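Local structure of alpha-1,2-mannosidase (Bacteroides thetaiotaomicron, 2WW2) at residues P479-L484 / S534-G539; Y485-G490 / G499-R504. The protein hydrolyses alpha-mannosidic linkages with inversion of configuration, as a calcium-dependent glycoside hydrolase of family GH92, probably acting on alpha-1,2 bonds. All coordinates share one frame; numbering follows the deposited sequence.

In the fold
Both contacts lie within the catalytic region of the GH92 enzyme, well away from the chain centre, and both are partly buried rather than true core. They are neighbours, with centres about 13 Å apart. Contact 1 joins the 3-10 turn that follows helix 468-475 to the end of helix 530-537; contact 2 packs the short strand 485-486, which comes next in the chain, on the loop 499-504. Y485 ties the two together by packing against L536 and M537. Their chemistry differs: contact 1 sets a leucine against the edges of a tyrosine ring and a guanidinium, beside a salt bridge at an exposed glutamate, whereas contact 2 is an aromatic stack with a water bridge at its rim.

Contact 1. Residues P479-L484 / S534-G539; sequences PNYRNL and SELMGG
L536, near the C-terminal end of helix 530-537, sets its two methyl groups against the edges of Y481 and R482 on the 3-10 turn 480-483. The helix closes in a Schellman motif, with G539 N bonded to S534 O and G538 N to E535 O, and G538 supplies the positive phi that this ending requires. Packing is tight round L536. Its CD1 makes the apolar contact, coming to the edge of the Y481 ring, near its plane, 3.6 Å from CE1, while L536 CD2 sits at the edge of the R482 guanidinium, 3.8 Å from NH1. Y481 is buried; its CG stands between the backbone N and the carbonyl carbon (chi1 65°), which turns the ring so that one face receives R482 CG. The extended R482 chain then runs past the phenol and lays its guanidinium against it, with Y481 OH 3.3 Å above the plane and over its centre. That hydroxyl is itself hydrogen-bonded to D529, which also makes a long, weak ion pair with R482.

The other side is looser and faces solvent. Here the exposed E535 reaches out along an extended chain to form a salt bridge to R482, with 3.2 Å between NH2 and E535 OE2. The bond is bent, with 135° at the hydrogen, and each partner lies out of the other's plane, although the two planes are only 21° apart. Replacing R482 by alanine is likely to leave the E535 carboxylate without its charged mate, and to remove what packs against L536 CD2 and Y481 OH. R482 NH1 makes a weak hydrogen bond to G532 O and lies 3.5 Å from E535 OE2.

Contact 2. Residues Y485-G490 / G499-R504; sequences YYPEHG and GNWRDR
Y486 and W501 lie face to face, joining the first strand of a small antiparallel hairpin, 485-486 with 491-492, to the loop 499-504 that follows it. The tyrosine ring and the five-membered ring of the indole have centroids 3.7 Å apart and planes inclined by 10°. The side chains run in opposite directions, so the tyrosine root covers the far end of the indole and its tip the tryptophan root.

Y486 CB begins this path with a CH-pi contact, standing over the six-membered ring of W501, 4.2 Å from its centroid. With CG anti to the backbone N (chi1 -157°), the ring follows the indole inward: CG lies above the fused bond between CE2 and CD2, CD1 meets W501 CE2 at 3.6 Å, and CE1 meets W501 CD1 at 3.5 Å. CD2 lies over W501 CD2 and CE3, and CE2 over CG and CB. CZ rides over CG and CD1 of the tryptophan. At the tip, Y486 OH passes W501 CB at 3.7 Å and hydrogen-bonds a water 2.8 Å away in the ring plane. The opposite face of the tyrosine receives the edge of the H489 imidazole, with CD2 over the ring centre. W501 makes a cation-pi contact with K495.

The hairpin backbone is fastened beside the stack, where Y486 O accepts from both H489 N and G490 N. Y485 O rests obliquely against the indole, 3.6 Å from W501 CH2. Across the rim, the water held by Y486 OH donates to R502 O at 2.7 Å, the same oxygen that accepts from W493 NE1.

Contact 1. Residues P479-L484 / S534-G539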
ATOM      1  N   PRO A 479     -25.749  25.122  -2.995  1.00 10.75           N
ATOM      2  CA  PRO A 479     -24.305  25.255  -2.785  1.00 10.56           C
ATOM      3  C   PRO A 479     -23.819  24.841  -1.386  1.00 10.25           C
ATOM      4  O   PRO A 479     -22.704  25.182  -1.016  1.00  9.76           O
ATOM      5  CB  PRO A 479     -24.041  26.768  -2.987  1.00 10.17           C
ATOM      6  CG  PRO A 479     -25.399  27.428  -3.065  1.00 11.51           C
ATOM      7  CD  PRO A 479     -26.466  26.401  -2.831  1.00 10.92           C
ATOM      8  N   ASN A 480     -24.644  24.137  -0.612  1.00 10.55           N
ATOM      9  CA  ASN A 480     -24.269  23.796   0.759  1.00 10.60           C
ATOM     10  C   ASN A 480     -23.035  22.891   0.790  1.00 10.94           C
ATOM     11  O   ASN A 480     -22.371  22.806   1.816  1.00 10.78           O
ATOM     12  CB  ASN A 480     -25.423  23.146   1.532  1.00 11.14           C
ATOM     13  CG  ASN A 480     -26.345  24.171   2.187  1.00 11.58           C
ATOM     14  OD1 ASN A 480     -26.007  25.354   2.288  1.00 10.61           O
ATOM     15  ND2 ASN A 480     -27.507  23.715   2.654  1.00 12.38           N
ATOM     16  N   TYR A 481     -22.729  22.221  -0.322  1.00 10.28           N
ATOM     17  CA  TYR A 481     -21.489  21.442  -0.394  1.00 10.50           C
ATOM     18  C   TYR A 481     -20.273  22.301  -0.044  1.00 10.94           C
ATOM     19  O   TYR A 481     -19.269  21.804   0.508  1.00 10.77           O
ATOM     20  CB  TYR A 481     -21.290  20.798  -1.777  1.00  9.92           C
ATOM     21  CG  TYR A 481     -21.090  21.779  -2.909  1.00 10.87           C
ATOM     22  CD1 TYR A 481     -19.822  22.233  -3.236  1.00 11.47           C
ATOM     23  CD2 TYR A 481     -22.171  22.256  -3.649  1.00 10.29           C
ATOM     24  CE1 TYR A 481     -19.627  23.132  -4.272  1.00 11.47           C
ATOM     25  CE2 TYR A 481     -21.991  23.168  -4.697  1.00 10.62           C
ATOM     26  CZ  TYR A 481     -20.715  23.601  -4.992  1.00 11.25           C
ATOM     27  OH  TYR A 481     -20.509  24.494  -6.015  1.00 12.57           O
ATOM     28  N   ARG A 482     -20.336  23.582  -0.397  1.00 11.08           N
ATOM     29  CA  ARG A 482     -19.204  24.473  -0.122  1.00 11.75           C
ATOM     30  C   ARG A 482     -18.898  24.609   1.367  1.00 11.42           C
ATOM     31  O   ARG A 482     -17.788  24.977   1.752  1.00 11.48           O
ATOM     32  CB  ARG A 482     -19.440  25.867  -0.721  1.00 12.22           C
ATOM     33  CG  ARG A 482     -19.672  25.895  -2.237  1.00 15.08           C
ATOM     34  CD  ARG A 482     -19.797  27.362  -2.684  1.00 20.29           C
ATOM     35  NE  ARG A 482     -20.200  27.563  -4.078  1.00 26.14           N
ATOM     36  CZ  ARG A 482     -19.379  27.552  -5.139  1.00 29.32           C
ATOM     37  NH1 ARG A 482     -18.075  27.304  -5.012  1.00 27.80           N
ATOM     38  NH2 ARG A 482     -19.875  27.791  -6.354  1.00 30.42           N
ATOM     39  N   ASN A 483     -19.887  24.345   2.208  1.00 11.05           N
ATOM     40  CA  ASN A 483     -19.745  24.594   3.621  1.00 10.66           C
ATOM     41  C   ASN A 483     -18.847  23.558   4.290  1.00 10.75           C
ATOM     42  O   ASN A 483     -18.437  23.741   5.434  1.00  9.83           O
ATOM     43  CB  ASN A 483     -21.121  24.611   4.300  1.00 11.03           C
ATOM     44  CG  ASN A 483     -21.946  25.820   3.915  1.00 13.15           C
ATOM     45  OD1 ASN A 483     -21.403  26.903   3.702  1.00 14.71           O
ATOM     46  ND2 ASN A 483     -23.262  25.647   3.822  1.00 13.71           N
ATOM     47  N   LEU A 484     -18.539  22.470   3.584  1.00  9.98           N
ATOM     48  CA  LEU A 484     -17.671  21.442   4.164  1.00 10.78           C
ATOM     49  C   LEU A 484     -16.322  21.279   3.455  1.00 10.99           C
ATOM     50  O   LEU A 484     -15.512  20.429   3.822  1.00 10.67           O
ATOM     51  CB  LEU A 484     -18.405  20.092   4.248  1.00 10.01           C
ATOM     52  CG  LEU A 484     -19.587  20.109   5.226  1.00  9.65           C
ATOM     53  CD1 LEU A 484     -20.298  18.748   5.242  1.00 10.07           C
ATOM     54  CD2 LEU A 484     -19.150  20.519   6.625  1.00  9.04           C
ATOM     55  N   SER A 534     -14.851  23.050  -9.181  1.00 13.54           N
ATOM     56  CA  SER A 534     -13.556  23.474  -9.689  1.00 14.33           C
ATOM     57  C   SER A 534     -13.164  24.814  -9.072  1.00 14.58           C
ATOM     58  O   SER A 534     -11.990  25.050  -8.816  1.00 14.78           O
ATOM     59  CB  SER A 534     -13.512  23.537 -11.214  1.00 14.27           C
ATOM     60  OG  SER A 534     -14.033  24.754 -11.686  1.00 18.55           O
ATOM     61  N   GLU A 535     -14.141  25.675  -8.810  1.00 15.14           N
ATOM     62  CA  GLU A 535     -13.856  26.946  -8.139  1.00 16.46           C
ATOM     63  C   GLU A 535     -13.255  26.708  -6.760  1.00 16.27           C
ATOM     64  O   GLU A 535     -12.294  27.370  -6.369  1.00 16.43           O
ATOM     65  CB  GLU A 535     -15.117  27.797  -7.975  1.00 17.20           C
ATOM     66  CG  GLU A 535     -15.609  28.436  -9.245  1.00 21.26           C
ATOM     67  CD  GLU A 535     -16.943  29.152  -9.058  1.00 27.23           C
ATOM     68  OE1 GLU A 535     -17.442  29.718 -10.054  1.00 28.75           O
ATOM     69  OE2 GLU A 535     -17.494  29.137  -7.922  1.00 30.12           O
ATOM     70  N   LEU A 536     -13.845  25.791  -6.008  1.00 15.54           N
ATOM     71  CA  LEU A 536     -13.296  25.430  -4.715  1.00 15.50           C
ATOM     72  C   LEU A 536     -11.853  24.949  -4.875  1.00 15.14           C
ATOM     73  O   LEU A 536     -10.993  25.291  -4.074  1.00 15.15           O
ATOM     74  CB  LEU A 536     -14.142  24.328  -4.052  1.00 14.36           C
ATOM     75  CG  LEU A 536     -15.547  24.743  -3.609  1.00 14.72           C
ATOM     76  CD1 LEU A 536     -16.282  23.563  -3.007  1.00 13.58           C
ATOM     77  CD2 LEU A 536     -15.503  25.911  -2.624  1.00 14.04           C
ATOM     78  N   MET A 537     -11.602  24.143  -5.900  1.00 15.02           N
ATOM     79  CA  MET A 537     -10.294  23.527  -6.083  1.00 15.50           C
ATOM     80  C   MET A 537      -9.249  24.497  -6.651  1.00 16.28           C
ATOM     81  O   MET A 537      -8.069  24.151  -6.760  1.00 16.51           O
ATOM     82  CB  MET A 537     -10.408  22.308  -6.996  1.00 15.71           C
ATOM     83  CG  MET A 537     -11.162  21.140  -6.374  1.00 14.78           C
ATOM     84  SD  MET A 537     -11.183  19.740  -7.470  1.00 16.18           S
ATOM     85  CE  MET A 537     -11.964  18.499  -6.434  1.00 14.52           C
ATOM     86  N   GLY A 538      -9.686  25.691  -7.029  1.00 16.07           N
ATOM     87  CA  GLY A 538      -8.777  26.701  -7.553  1.00 16.81           C
ATOM     88  C   GLY A 538      -8.799  26.841  -9.066  1.00 16.73           C
ATOM     89  O   GLY A 538      -8.008  27.589  -9.623  1.00 16.96           O
ATOM     90  N   GLY A 539      -9.692  26.119  -9.742  1.00 16.38           N
ATOM     91  CA  GLY A 539      -9.905  26.344 -11.182  1.00 15.84           C
ATOM     92  C   GLY A 539      -9.890  25.059 -11.984  1.00 15.41           C
ATOM     93  O   GLY A 539      -9.669  23.980 -11.430  1.00 15.17           O
TER

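Contact 2. Residues Y485-G490 / G499-R504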
ATOM      1  N   TYR A 485     -16.079  22.105   2.451  1.00 11.74           N
ATOM      2  CA  TYR A 485     -14.791  22.105   1.785  1.00 12.25           C
ATOM      3  C   TYR A 485     -13.753  22.804   2.680  1.00 12.74           C
ATOM      4  O   TYR A 485     -13.929  23.958   3.071  1.00 12.12           O
ATOM      5  CB  TYR A 485     -14.903  22.781   0.422  1.00 12.36           C
ATOM      6  CG  TYR A 485     -13.655  22.628  -0.412  1.00 13.34           C
ATOM      7  CD1 TYR A 485     -13.443  21.479  -1.159  1.00 13.10           C
ATOM      8  CD2 TYR A 485     -12.687  23.630  -0.449  1.00 13.92           C
ATOM      9  CE1 TYR A 485     -12.313  21.333  -1.928  1.00 13.77           C
ATOM     10  CE2 TYR A 485     -11.540  23.490  -1.212  1.00 14.64           C
ATOM     11  CZ  TYR A 485     -11.360  22.333  -1.946  1.00 14.43           C
ATOM     12  OH  TYR A 485     -10.244  22.164  -2.725  1.00 14.69           O
ATOM     13  N   TYR A 486     -12.698  22.075   3.036  1.00 13.68           N
ATOM     14  CA  TYR A 486     -11.701  22.542   4.013  1.00 14.74           C
ATOM     15  C   TYR A 486     -10.589  23.232   3.225  1.00 15.20           C
ATOM     16  O   TYR A 486      -9.726  22.552   2.665  1.00 14.88           O
ATOM     17  CB  TYR A 486     -11.119  21.321   4.741  1.00 14.57           C
ATOM     18  CG  TYR A 486     -10.501  21.583   6.103  1.00 15.11           C
ATOM     19  CD1 TYR A 486     -10.064  22.849   6.474  1.00 15.87           C
ATOM     20  CD2 TYR A 486     -10.342  20.544   7.016  1.00 15.39           C
ATOM     21  CE1 TYR A 486      -9.490  23.071   7.748  1.00 16.77           C
ATOM     22  CE2 TYR A 486      -9.773  20.756   8.273  1.00 16.85           C
ATOM     23  CZ  TYR A 486      -9.353  22.013   8.629  1.00 17.28           C
ATOM     24  OH  TYR A 486      -8.793  22.190   9.880  1.00 19.21           O
ATOM     25  N   PRO A 487     -10.597  24.578   3.167  1.00 16.21           N
ATOM     26  CA  PRO A 487      -9.711  25.226   2.191  1.00 16.91           C
ATOM     27  C   PRO A 487      -8.228  24.938   2.422  1.00 17.79           C
ATOM     28  O   PRO A 487      -7.506  24.694   1.456  1.00 18.29           O
ATOM     29  CB  PRO A 487     -10.017  26.730   2.338  1.00 17.05           C
ATOM     30  CG  PRO A 487     -11.221  26.826   3.229  1.00 18.02           C
ATOM     31  CD  PRO A 487     -11.338  25.537   4.003  1.00 15.58           C
ATOM     32  N   GLU A 488      -7.782  24.935   3.679  1.00 18.42           N
ATOM     33  CA  GLU A 488      -6.375  24.632   3.985  1.00 19.26           C
ATOM     34  C   GLU A 488      -5.930  23.268   3.453  1.00 19.52           C
ATOM     35  O   GLU A 488      -4.745  23.061   3.174  1.00 20.35           O
ATOM     36  CB  GLU A 488      -6.091  24.716   5.494  1.00 19.45           C
ATOM     37  N   HIS A 489      -6.867  22.330   3.319  1.00 18.70           N
ATOM     38  CA  HIS A 489      -6.509  20.980   2.912  1.00 17.59           C
ATOM     39  C   HIS A 489      -6.962  20.604   1.498  1.00 16.97           C
ATOM     40  O   HIS A 489      -6.403  19.685   0.899  1.00 16.67           O
ATOM     41  CB  HIS A 489      -7.010  19.970   3.943  1.00 17.75           C
ATOM     42  CG  HIS A 489      -6.355  20.117   5.277  1.00 18.08           C
ATOM     43  ND1 HIS A 489      -5.051  19.734   5.508  1.00 18.76           N
ATOM     44  CD2 HIS A 489      -6.805  20.642   6.442  1.00 19.29           C
ATOM     45  CE1 HIS A 489      -4.730  20.004   6.761  1.00 19.18           C
ATOM     46  NE2 HIS A 489      -5.776  20.558   7.349  1.00 19.45           N
ATOM     47  N   GLY A 490      -7.962  21.310   0.971  1.00 15.80           N
ATOM     48  CA  GLY A 490      -8.400  21.095  -0.408  1.00 15.38           C
ATOM     49  C   GLY A 490      -9.277  19.864  -0.599  1.00 14.61           C
ATOM     50  O   GLY A 490      -9.335  19.285  -1.696  1.00 15.21           O
ATOM     51  N   GLY A 499     -19.129  24.383  14.686  1.00 15.45           N
ATOM     52  CA  GLY A 499     -18.363  24.902  13.561  1.00 15.47           C
ATOM     53  C   GLY A 499     -16.888  24.553  13.589  1.00 15.62           C
ATOM     54  O   GLY A 499     -16.129  25.018  12.745  1.00 15.58           O
ATOM     55  N   ASN A 500     -16.482  23.735  14.558  1.00 15.64           N
ATOM     56  CA  ASN A 500     -15.095  23.301  14.677  1.00 15.70           C
ATOM     57  C   ASN A 500     -14.791  22.169  13.699  1.00 15.05           C
ATOM     58  O   ASN A 500     -15.469  21.146  13.727  1.00 14.59           O
ATOM     59  CB  ASN A 500     -14.825  22.779  16.095  1.00 15.67           C
ATOM     60  CG  ASN A 500     -15.121  23.818  17.183  1.00 17.87           C
ATOM     61  OD1 ASN A 500     -15.814  23.531  18.165  1.00 20.39           O
ATOM     62  ND2 ASN A 500     -14.605  25.014  17.008  1.00 17.73           N
ATOM     63  N   TRP A 501     -13.770  22.327  12.860  1.00 14.84           N
ATOM     64  CA  TRP A 501     -13.339  21.213  11.997  1.00 14.84           C
ATOM     65  C   TRP A 501     -12.848  20.029  12.841  1.00 15.29           C
ATOM     66  O   TRP A 501     -12.177  20.207  13.865  1.00 14.73           O
ATOM     67  CB  TRP A 501     -12.196  21.627  11.077  1.00 14.71           C
ATOM     68  CG  TRP A 501     -12.495  22.641  10.004  1.00 15.18           C
ATOM     69  CD1 TRP A 501     -12.031  23.924   9.944  1.00 15.26           C
ATOM     70  CD2 TRP A 501     -13.258  22.435   8.800  1.00 14.99           C
ATOM     71  NE1 TRP A 501     -12.472  24.532   8.792  1.00 15.82           N
ATOM     72  CE2 TRP A 501     -13.226  23.643   8.073  1.00 15.33           C
ATOM     73  CE3 TRP A 501     -13.971  21.352   8.275  1.00 15.45           C
ATOM     74  CZ2 TRP A 501     -13.881  23.799   6.846  1.00 15.89           C
ATOM     75  CZ3 TRP A 501     -14.623  21.511   7.057  1.00 15.02           C
ATOM     76  CH2 TRP A 501     -14.573  22.726   6.359  1.00 15.32           C
ATOM     77  N   ARG A 502     -13.162  18.816  12.413  1.00 15.10           N
ATOM     78  CA  ARG A 502     -12.652  17.634  13.105  1.00 16.38           C
ATOM     79  C   ARG A 502     -11.116  17.646  13.083  1.00 16.26           C
ATOM     80  O   ARG A 502     -10.506  18.067  12.098  1.00 16.24           O
ATOM     81  CB  ARG A 502     -13.208  16.354  12.467  1.00 16.38           C
ATOM     82  CG  ARG A 502     -12.723  15.083  13.138  1.00 19.12           C
ATOM     83  CD  ARG A 502     -13.561  13.854  12.823  1.00 23.99           C
ATOM     84  NE  ARG A 502     -13.225  13.257  11.544  1.00 26.34           N
ATOM     85  CZ  ARG A 502     -13.227  11.947  11.284  1.00 26.44           C
ATOM     86  NH1 ARG A 502     -13.529  11.061  12.223  1.00 27.14           N
ATOM     87  NH2 ARG A 502     -12.915  11.523  10.069  1.00 24.39           N
ATOM     88  N   ASP A 503     -10.498  17.221  14.183  1.00 16.32           N
ATOM     89  CA  ASP A 503      -9.041  17.211  14.311  1.00 16.45           C
ATOM     90  C   ASP A 503      -8.393  16.296  13.274  1.00 15.53           C
ATOM     91  O   ASP A 503      -9.011  15.334  12.817  1.00 14.25           O
ATOM     92  CB  ASP A 503      -8.640  16.662  15.691  1.00 17.29           C
ATOM     93  CG  ASP A 503      -9.040  17.578  16.842  1.00 20.16           C
ATOM     94  OD1 ASP A 503      -9.305  18.780  16.614  1.00 23.82           O
ATOM     95  OD2 ASP A 503      -9.063  17.088  17.995  1.00 23.47           O
ATOM     96  N   ARG A 504      -7.137  16.578  12.949  1.00 15.18           N
ATOM     97  CA  ARG A 504      -6.262  15.638  12.225  1.00 15.35           C
ATOM     98  C   ARG A 504      -6.811  15.218  10.874  1.00 14.89           C
ATOM     99  O   ARG A 504      -7.150  14.050  10.654  1.00 14.56           O
ATOM    100  CB  ARG A 504      -5.918  14.403  13.071  1.00 15.44           C
ATOM    101  CG  ARG A 504      -5.141  14.704  14.343  1.00 17.15           C
ATOM    102  CD  ARG A 504      -3.704  15.193  14.077  1.00 20.14           C
ATOM    103  NE  ARG A 504      -2.736  14.096  13.987  1.00 22.04           N
ATOM    104  CZ  ARG A 504      -2.125  13.549  15.038  1.00 24.25           C
ATOM    105  NH1 ARG A 504      -2.400  13.976  16.266  1.00 23.17           N
ATOM    106  NH2 ARG A 504      -1.248  12.564  14.872  1.00 23.98           N
TER
HETATM  107  O   HOH W   1      -8.710  20.042  11.597  1.00 15.33           O